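Local atomic coordinates of uncharacterized protein (Bacteroides ovatus, PDB entry 4IPB), a protein that is of unknown function but belongs to the PepSY-like, putative beta-lactamase-inhibitor-like family, built around one long meandering antiparallel beta sheet. Residues Phe40-Trp45 with Val53-Asp58; Ile98-Gly103 with Leu113-Gln118. All coordinates share one frame; numbering follows the deposited sequence.

Contact 1 of 2, residues Phe40-Trp45 with Val53-Asp58; sequences FTKNVW and VMTLTD
A beta hairpin brings Trp45 against Met54, here selenomethionine, and the pair illustrates how a methionine methyl group covers the face of an indole. The methyl CE of Met54 lies over one face of the Trp45 five-membered ring, 3.7 Å from its centroid, in a CH-pi contact; SE sits obliquely, completing a Met-aromatic contact. CG of Met54 stands between its backbone N and carbonyl carbon (chi1 63°), and the chain beyond is extended; the two side chains lie side by side. CD1 of Leu56 approaches Trp45 CD1 obliquely at 3.7 Å. Farther along, Asn43 and Leu56 form a hydrogen-bonded pair, Leu56 N reaching Asn43 O at 2.8 Å. A water gives its protons to Leu56 O and Asp58 OD1 and accepts from Asn43 ND2, while Asn43 OD1 takes a bond from Asn34. On the opposite face, Lys42, its chain bent at chi2 and chi4, hydrogen-bonds through NZ to Thr57 OG1 at 2.7 Å. Beside them, Phe40 packs CB on Thr57 CG2 at 3.7 Å. At the turn end Trp45 faces both Val53 and Met54: Trp45 N bonds to Met54 O at 2.8 Å and Val53 N to Trp45 O at 2.9 Å, a classic beta bulge in an antiparallel hairpin.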
loop_
_atom_site.group_PDB
_atom_site.type_symbol
_atom_site.label_atom_id
_atom_site.label_comp_id
_atom_site.label_asym_id
_atom_site.label_seq_id
_atom_site.Cartn_x
_atom_site.Cartn_y
_atom_site.Cartn_z
ATOM N N PHE A 40 8.400 -4.097 8.944
ATOM C CA PHE A 40 7.205 -3.682 8.198
ATOM C C PHE A 40 6.777 -4.718 7.166
ATOM O O PHE A 40 7.633 -5.324 6.526
ATOM C CB PHE A 40 7.447 -2.344 7.435
ATOM C CG PHE A 40 7.771 -1.164 8.322
ATOM C CD1 PHE A 40 6.764 -0.403 8.876
ATOM C CD2 PHE A 40 9.089 -0.873 8.646
ATOM C CE1 PHE A 40 7.052 0.669 9.722
ATOM C CE2 PHE A 40 9.394 0.188 9.493
ATOM C CZ PHE A 40 8.372 0.975 10.012
ATOM N N THR A 41 5.480 -4.912 7.031
ATOM C CA THR A 41 4.942 -5.768 5.968
ATOM C C THR A 41 4.935 -5.048 4.660
ATOM O O THR A 41 4.557 -3.896 4.585
ATOM C CB THR A 41 3.537 -6.263 6.285
ATOM O OG1 THR A 41 3.624 -7.085 7.438
ATOM C CG2 THR A 41 2.959 -7.093 5.142
ATOM N N LYS A 42 5.398 -5.741 3.621
ATOM C CA LYS A 42 5.490 -5.196 2.289
ATOM C C LYS A 42 4.808 -6.080 1.236
ATOM O O LYS A 42 4.762 -7.315 1.386
ATOM C CB LYS A 42 6.956 -5.091 1.898
ATOM C CG LYS A 42 7.853 -4.282 2.834
ATOM C CD LYS A 42 8.728 -3.351 2.074
ATOM C CE LYS A 42 9.443 -2.392 3.003
ATOM N NZ LYS A 42 9.269 -1.000 2.538
ATOM N N ASN A 43 4.234 -5.417 0.226
ATOM C CA ASN A 43 3.751 -6.088 -0.992
ATOM C C ASN A 43 4.405 -5.372 -2.139
ATOM O O ASN A 43 4.201 -4.156 -2.356
ATOM C CB ASN A 43 2.230 -6.022 -1.071
ATOM C CG ASN A 43 1.587 -6.907 -0.066
ATOM O OD1 ASN A 43 1.477 -8.128 -0.289
ATOM N ND2 ASN A 43 1.155 -6.341 1.041
ATOM N N VAL A 44 5.215 -6.133 -2.877
ATOM C CA VAL A 44 6.016 -5.550 -3.944
ATOM C C VAL A 44 5.579 -6.209 -5.244
ATOM O O VAL A 44 5.623 -7.443 -5.363
ATOM C CB VAL A 44 7.540 -5.761 -3.708
ATOM C CG1 VAL A 44 8.393 -5.125 -4.835
ATOM C CG2 VAL A 44 7.969 -5.229 -2.332
ATOM N N TRP A 45 5.219 -5.380 -6.212
ATOM C CA TRP A 45 4.596 -5.826 -7.446
ATOM C C TRP A 45 5.492 -5.642 -8.672
ATOM O O TRP A 45 6.242 -4.667 -8.756
ATOM C CB TRP A 45 3.292 -5.057 -7.664
ATOM C CG TRP A 45 2.256 -5.345 -6.669
ATOM C CD1 TRP A 45 2.064 -4.775 -5.408
ATOM C CD2 TRP A 45 1.114 -6.194 -6.887
ATOM N NE1 TRP A 45 0.951 -5.335 -4.822
ATOM C CE2 TRP A 45 0.339 -6.172 -5.716
ATOM C CE3 TRP A 45 0.748 -7.076 -7.923
ATOM C CZ2 TRP A 45 -0.798 -6.950 -5.577
ATOM C CZ3 TRP A 45 -0.381 -7.790 -7.816
ATOM C CH2 TRP A 45 -1.173 -7.730 -6.648
ATOM N N VAL A 53 6.834 -2.399 -10.484
ATOM C CA VAL A 53 5.723 -1.465 -10.708
ATOM C C VAL A 53 5.203 -0.699 -9.503
ATOM O O VAL A 53 4.674 0.395 -9.686
ATOM C CB VAL A 53 4.615 -2.081 -11.526
ATOM C CG1 VAL A 53 5.172 -2.457 -12.909
ATOM C CG2 VAL A 53 3.917 -3.197 -10.827
HETATM N N MSE A 54 5.290 -1.283 -8.321
HETATM C CA MSE A 54 4.875 -0.568 -7.054
HETATM C C MSE A 54 5.270 -1.350 -5.837
HETATM O O MSE A 54 5.301 -2.605 -5.850
HETATM C CB MSE A 54 3.393 -0.168 -7.026
HETATM C CG MSE A 54 2.459 -1.313 -7.057
HETATM SE SE MSE A 54 0.577 -0.675 -6.926
HETATM C CE MSE A 54 -0.235 -2.345 -6.776
ATOM N N THR A 55 5.459 -0.613 -4.725
ATOM C CA THR A 55 5.636 -1.218 -3.457
ATOM C C THR A 55 4.671 -0.562 -2.479
ATOM O O THR A 55 4.575 0.674 -2.425
ATOM C CB THR A 55 7.073 -0.981 -2.970
ATOM O OG1 THR A 55 7.979 -1.721 -3.800
ATOM C CG2 THR A 55 7.235 -1.434 -1.518
ATOM N N LEU A 56 4.023 -1.400 -1.702
ATOM C CA LEU A 56 3.105 -0.967 -0.649
ATOM C C LEU A 56 3.657 -1.415 0.689
ATOM O O LEU A 56 3.908 -2.628 0.917
ATOM C CB LEU A 56 1.719 -1.494 -0.871
ATOM C CG LEU A 56 1.052 -1.003 -2.128
ATOM C CD1 LEU A 56 1.353 -1.844 -3.350
ATOM C CD2 LEU A 56 -0.446 -0.912 -1.948
ATOM N N THR A 57 3.871 -0.452 1.600
ATOM C CA THR A 57 4.432 -0.740 2.898
ATOM C C THR A 57 3.386 -0.401 3.966
ATOM O O THR A 57 2.831 0.693 3.971
ATOM C CB THR A 57 5.684 0.094 3.209
ATOM O OG1 THR A 57 6.693 -0.121 2.184
ATOM C CG2 THR A 57 6.297 -0.257 4.543
ATOM N N ASP A 58 3.122 -1.361 4.838
ATOM C CA ASP A 58 2.141 -1.173 5.882
ATOM C C ASP A 58 2.778 -0.457 7.066
ATOM O O ASP A 58 3.522 -1.065 7.851
ATOM C CB ASP A 58 1.670 -2.536 6.382
ATOM C CG ASP A 58 0.967 -3.378 5.293
ATOM O OD1 ASP A 58 0.428 -2.826 4.340
ATOM O OD2 ASP A 58 0.932 -4.623 5.441
HETATM O O HOH W 1 3.772 -3.424 9.022
HETATM O O HOH W 2 1.469 -3.732 2.063
#

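Contact 2 of 2, residues Ile98-Gly103 with Leu113-Gln118; sequences IVIKVG and LFYTPQ
Ile100 lays its terminal methyl CD1 against the Tyr115 ring, 3.8 Å from CD2 and equally near CE2. The approach is oblique and the two side chains cross; Tyr115 is two residues beyond Leu113, the backbone partner of Ile100, and on the same face of the sheet. The extended outer chain of Ile100 (chi2 177°) carries CD1 out to the ring. On that face Leu113 meets Val102 at about a right angle, its CD1 lying 3.9 Å from Val102 CG1, and its CG rests on the carbonyl oxygen of Ile100. Ile98 ends the row: with chi2 at 85° its CD1 is turned to lie 3.9 Å from Pro117 N, where the strand has given way to a turn. The other face carries a simpler pair, Val99 and Phe114, side by side and pointing the same way, with Val99 CG2 3.8 Å from Phe114 CD2.

The backbones beneath illustrate regular antiparallel pairing. Ile98 and Tyr115 exchange two nearly straight bonds, Ile98 N to Tyr115 O and Tyr115 N to Ile98 O both at 2.8 Å. Ile100 and Leu113 exchange two more, and between the two pairs Val99 CA closes on Leu113 O at 3.2 Å in a CA-H...O contact.

Helix 67-75 packs on the face of Ile98, Ile100, Leu113 and Tyr115, with Phe73 touching the last three and Val69 touching Ile98. Strand 121-126 flanks the hairpin on one side, its Lys123 forming a cation-pi contact with Phe114, and strand 82-90 pairs with it on the other through Val99 and Lys101.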
loop_
_atom_site.group_PDB
_atom_site.type_symbol
_atom_site.label_atom_id
_atom_site.label_comp_id
_atom_site.label_asym_id
_atom_site.label_seq_id
_atom_site.Cartn_x
_atom_site.Cartn_y
_atom_site.Cartn_z
ATOM N N ILE A 98 -0.159 8.082 0.147
ATOM C CA ILE A 98 -0.389 7.562 1.462
ATOM C C ILE A 98 -1.875 7.226 1.591
ATOM O O ILE A 98 -2.732 8.068 1.377
ATOM C CB ILE A 98 -0.009 8.576 2.554
ATOM C CG1 ILE A 98 1.486 8.884 2.567
ATOM C CG2 ILE A 98 -0.383 7.994 3.926
ATOM C CD1 ILE A 98 1.912 9.954 1.600
ATOM N N VAL A 99 -2.179 5.978 1.905
ATOM C CA VAL A 99 -3.564 5.524 1.996
ATOM C C VAL A 99 -3.819 5.277 3.457
ATOM O O VAL A 99 -3.175 4.426 4.090
ATOM C CB VAL A 99 -3.860 4.269 1.157
ATOM C CG1 VAL A 99 -5.315 3.934 1.285
ATOM C CG2 VAL A 99 -3.514 4.511 -0.304
ATOM N N ILE A 100 -4.771 6.026 4.006
ATOM C CA ILE A 100 -5.176 5.836 5.405
ATOM C C ILE A 100 -6.560 5.238 5.399
ATOM O O ILE A 100 -7.476 5.824 4.827
ATOM C CB ILE A 100 -5.167 7.147 6.199
ATOM C CG1 ILE A 100 -3.813 7.855 6.022
ATOM C CG2 ILE A 100 -5.514 6.870 7.658
ATOM C CD1 ILE A 100 -3.728 9.208 6.717
ATOM N N LYS A 101 -6.708 4.052 6.019
ATOM C CA LYS A 101 -8.003 3.415 6.144
ATOM C C LYS A 101 -8.590 3.764 7.496
ATOM O O LYS A 101 -7.973 3.525 8.544
ATOM C CB LYS A 101 -7.904 1.902 5.992
ATOM C CG LYS A 101 -9.248 1.224 5.915
ATOM C CD LYS A 101 -9.081 -0.259 5.757
ATOM C CE LYS A 101 -10.425 -0.936 5.692
ATOM N NZ LYS A 101 -10.315 -2.400 5.900
ATOM N N VAL A 102 -9.781 4.364 7.468
ATOM C CA VAL A 102 -10.431 4.800 8.689
ATOM C C VAL A 102 -11.813 4.208 8.851
ATOM O O VAL A 102 -12.477 3.791 7.863
ATOM C CB VAL A 102 -10.560 6.324 8.742
ATOM C CG1 VAL A 102 -9.181 6.943 8.770
ATOM C CG2 VAL A 102 -11.344 6.872 7.566
ATOM N N GLY A 103 -12.220 4.117 10.115
ATOM C CA GLY A 103 -13.541 3.634 10.506
ATOM C C GLY A 103 -13.979 4.398 11.773
ATOM O O GLY A 103 -13.349 5.329 12.242
ATOM N N LEU A 113 -8.578 6.852 2.480
ATOM C CA LEU A 113 -8.240 8.246 2.244
ATOM C C LEU A 113 -6.922 8.234 1.514
ATOM O O LEU A 113 -5.986 7.637 1.981
ATOM C CB LEU A 113 -8.097 8.994 3.586
ATOM C CG LEU A 113 -9.145 8.806 4.652
ATOM C CD1 LEU A 113 -8.800 9.601 5.899
ATOM C CD2 LEU A 113 -10.490 9.123 4.085
ATOM N N PHE A 114 -6.849 8.867 0.340
ATOM C CA PHE A 114 -5.640 8.928 -0.518
ATOM C C PHE A 114 -5.003 10.316 -0.440
ATOM O O PHE A 114 -5.564 11.307 -0.997
ATOM C CB PHE A 114 -6.032 8.621 -1.949
ATOM C CG PHE A 114 -6.577 7.202 -2.148
ATOM C CD1 PHE A 114 -7.865 6.899 -1.807
ATOM C CD2 PHE A 114 -5.808 6.242 -2.800
ATOM C CE1 PHE A 114 -8.376 5.615 -2.015
ATOM C CE2 PHE A 114 -6.310 4.983 -3.034
ATOM C CZ PHE A 114 -7.603 4.651 -2.608
ATOM N N TYR A 115 -3.868 10.384 0.256
ATOM C CA TYR A 115 -3.147 11.609 0.474
ATOM C C TYR A 115 -1.865 11.662 -0.375
ATOM O O TYR A 115 -1.161 10.660 -0.508
ATOM C CB TYR A 115 -2.701 11.760 1.957
ATOM C CG TYR A 115 -3.809 12.178 2.883
ATOM C CD1 TYR A 115 -4.066 13.503 3.080
ATOM C CD2 TYR A 115 -4.566 11.231 3.587
ATOM C CE1 TYR A 115 -5.086 13.922 3.927
ATOM C CE2 TYR A 115 -5.600 11.636 4.434
ATOM C CZ TYR A 115 -5.834 12.968 4.601
ATOM O OH TYR A 115 -6.848 13.417 5.420
ATOM N N THR A 116 -1.541 12.858 -0.807
ATOM C CA THR A 116 -0.243 13.101 -1.414
ATOM C C THR A 116 0.758 13.325 -0.296
ATOM O O THR A 116 0.399 13.683 0.858
ATOM C CB THR A 116 -0.230 14.339 -2.353
ATOM O OG1 THR A 116 -0.281 15.540 -1.584
ATOM C CG2 THR A 116 -1.395 14.318 -3.370
ATOM N N PRO A 117 2.046 13.208 -0.610
ATOM C CA PRO A 117 3.093 13.572 0.374
ATOM C C PRO A 117 3.080 15.001 0.853
ATOM O O PRO A 117 3.665 15.279 1.904
ATOM C CB PRO A 117 4.393 13.280 -0.378
ATOM C CG PRO A 117 3.965 12.199 -1.386
ATOM C CD PRO A 117 2.631 12.685 -1.844
ATOM N N GLN A 118 2.452 15.909 0.096
ATOM C CA GLN A 118 2.281 17.295 0.515
ATOM C C GLN A 118 1.017 17.509 1.359
ATOM O O GLN A 118 0.650 18.637 1.686
ATOM C CB GLN A 118 2.242 18.202 -0.708
ATOM C CG GLN A 118 3.508 18.194 -1.560
ATOM C CD GLN A 118 3.781 16.885 -2.303
ATOM O OE1 GLN A 118 2.867 16.247 -2.850
ATOM N NE2 GLN A 118 5.044 16.453 -2.290
#

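In the fold
Following the chain from the N terminus, helix 6-15 and strands 23-27 and 30-37 come first; contact 1 then closes the short turn between strands 40-46 and 52-58. Helix 67-75 and strand 82-90 follow before contact 2 closes the next hairpin considered here, between strands 97-104 and 107-115. The two lie in series, neither nested nor crossed. Their centres are about 15 Å apart and their nearest atoms about 6 Å, without touching. What unites them is one antiparallel sheet whose strands follow chain order: strand 82-90 lies between the hairpins, bonded to Thr55 and Thr57 on one side and to Val99 and Lys101 on the other.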